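Local coordinates for protein CutA1 (Shewanella, PDB 3AHP) that probably binds divalent metal ions as a trimeric member of the CutA1 ion-tolerance family, though its exact role is unsettled, at residues Y98-W101 / I102-S106. Residues are numbered along the deposited sequence; the frame is centred on the assembly and turned at random.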
loop_
_atom_site.group_PDB
_atom_site.type_symbol
_atom_site.label_atom_id
_atom_site.label_comp_id
_atom_site.label_asym_id
_atom_site.label_seq_id
_atom_site.Cartn_x
_atom_site.Cartn_y
_atom_site.Cartn_z
ATOM N N TYR B 98 1.584 17.350 7.427
ATOM C CA TYR B 98 0.853 16.125 7.657
ATOM C C TYR B 98 1.508 15.229 8.664
ATOM O O TYR B 98 0.865 14.649 9.466
ATOM C CB TYR B 98 0.605 15.359 6.372
ATOM C CG TYR B 98 -0.285 14.161 6.551
ATOM C CD1 TYR B 98 0.207 12.915 6.515
ATOM C CD2 TYR B 98 -1.612 14.300 6.750
ATOM C CE1 TYR B 98 -0.590 11.857 6.691
ATOM C CE2 TYR B 98 -2.398 13.258 6.901
ATOM C CZ TYR B 98 -1.896 12.030 6.884
ATOM O OH TYR B 98 -2.707 10.969 7.037
ATOM N N LEU B 99 2.809 15.149 8.647
ATOM C CA LEU B 99 3.475 14.279 9.538
ATOM C C LEU B 99 3.466 14.819 10.935
ATOM O O LEU B 99 3.299 14.098 11.882
ATOM C CB LEU B 99 4.879 14.016 9.042
ATOM C CG LEU B 99 5.114 13.518 7.623
ATOM C CD1 LEU B 99 6.551 13.337 7.373
ATOM C CD2 LEU B 99 4.398 12.267 7.317
ATOM N N GLN B 100 3.660 16.110 11.043
ATOM C CA GLN B 100 3.326 16.870 12.211
ATOM C C GLN B 100 1.980 16.546 12.790
ATOM O O GLN B 100 1.881 16.249 13.935
ATOM C CB GLN B 100 3.409 18.338 11.869
ATOM C CG GLN B 100 3.753 19.264 12.995
ATOM C CD GLN B 100 4.915 18.831 13.802
ATOM O OE1 GLN B 100 4.762 18.382 14.907
ATOM N NE2 GLN B 100 6.091 18.997 13.269
ATOM N N TRP B 101 0.942 16.628 11.988
ATOM C CA TRP B 101 -0.415 16.402 12.463
ATOM C C TRP B 101 -0.564 15.043 13.115
ATOM O O TRP B 101 -1.200 14.924 14.165
ATOM C CB TRP B 101 -1.403 16.515 11.312
ATOM C CG TRP B 101 -2.809 16.122 11.663
ATOM C CD1 TRP B 101 -3.650 16.771 12.516
ATOM C CD2 TRP B 101 -3.570 15.053 11.089
ATOM N NE1 TRP B 101 -4.885 16.163 12.523
ATOM C CE2 TRP B 101 -4.860 15.104 11.658
ATOM C CE3 TRP B 101 -3.288 14.061 10.139
ATOM C CZ2 TRP B 101 -5.870 14.206 11.307
ATOM C CZ3 TRP B 101 -4.279 13.148 9.818
ATOM C CH2 TRP B 101 -5.557 13.227 10.403
ATOM N N ILE B 102 -0.007 14.027 12.455
ATOM C CA ILE B 102 0.160 12.701 13.027
ATOM C C ILE B 102 0.887 12.757 14.345
ATOM O O ILE B 102 0.471 12.132 15.302
ATOM C CB ILE B 102 0.941 11.768 12.084
ATOM C CG1 ILE B 102 0.178 11.598 10.764
ATOM C CG2 ILE B 102 1.182 10.418 12.756
ATOM C CD1 ILE B 102 0.909 10.749 9.705
ATOM N N LYS B 103 2.009 13.464 14.366
ATOM C CA LYS B 103 2.812 13.647 15.578
ATOM C C LYS B 103 2.035 14.335 16.717
ATOM O O LYS B 103 2.136 13.939 17.879
ATOM C CB LYS B 103 4.116 14.386 15.230
ATOM C CG LYS B 103 4.949 14.856 16.404
ATOM C CD LYS B 103 6.070 13.905 16.729
ATOM C CE LYS B 103 7.115 14.576 17.617
ATOM N NZ LYS B 103 8.316 14.974 16.823
ATOM N N ASP B 104 1.186 15.294 16.363
ATOM C CA ASP B 104 0.487 16.112 17.347
ATOM C C ASP B 104 -0.792 15.488 17.865
ATOM O O ASP B 104 -1.360 15.968 18.835
ATOM C CB ASP B 104 0.141 17.472 16.758
ATOM C CG ASP B 104 1.332 18.367 16.654
ATOM O OD1 ASP B 104 2.297 18.174 17.434
ATOM O OD2 ASP B 104 1.308 19.237 15.761
ATOM N N ASN B 105 -1.304 14.490 17.158
ATOM C CA ASN B 105 -2.585 13.895 17.506
ATOM C C ASN B 105 -2.440 12.738 18.487
ATOM O O ASN B 105 -3.422 12.255 19.055
ATOM C CB ASN B 105 -3.317 13.442 16.251
ATOM C CG ASN B 105 -4.811 13.400 16.445
ATOM O OD1 ASN B 105 -5.347 12.460 17.043
ATOM N ND2 ASN B 105 -5.502 14.426 15.951
ATOM N N SER B 106 -1.203 12.321 18.709
ATOM C CA SER B 106 -0.909 11.359 19.743
ATOM C C SER B 106 -0.504 12.068 21.038
ATOM O O SER B 106 0.588 12.627 21.122
ATOM C CB SER B 106 0.187 10.415 19.261
ATOM O OG SER B 106 1.221 10.279 20.216
#
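Ile102 packs against Tyr98 one turn back on helix 96-105, the C-terminal helix of the ferredoxin-like, GlnB-related CutA1 fold. The bump is the CD1 end of Ile102, which fits the notch between the Tyr98 ring and Leu99 CD2, 3.5 Å from CE1 of the tyrosine. Behind it, CG1 lies over one face of the phenol ring, displaced toward the rim, because chi1 of -61° swings this branch back beside the backbone N and toward the preceding turn. Leu99 is a looser neighbour of the same methyl, its CD2 4.5 Å from Ile102 CD1. Tyr98 and Ile102 turn inward onto the sheet, Tyr98 touching Lys62 and Cys34 and Ile102 touching Met64 and Gln6, while Pro84 of the second subunit also packs on the tyrosine. With an alanine in place of Tyr98 the ring beside Ile102 CD1 is gone, which would probably leave that methyl without its closest partner on the helix and open a gap toward the sheet and Pro84 of the second subunit. The phenol OH reaches the edge of the Trp101 indole, in its plane. Trp101 and Asn105 run side by side, ring and amide planes 68° apart, and both touch Gln46 of the second subunit. Beneath these side chains the helix is held by nearly straight Ile102 N to Tyr98 O and by Lys103 N to Leu99 O (2.9 Å). Asp104 N bonds to Gln100 O at 2.7 Å. On the exposed side a bend at chi2 brings the Gln100 amide across the Asp104 carboxylate, where Gln100 OE1 and Asp104 OD1, 3.5 Å apart, are two oxygens without a hydrogen bond.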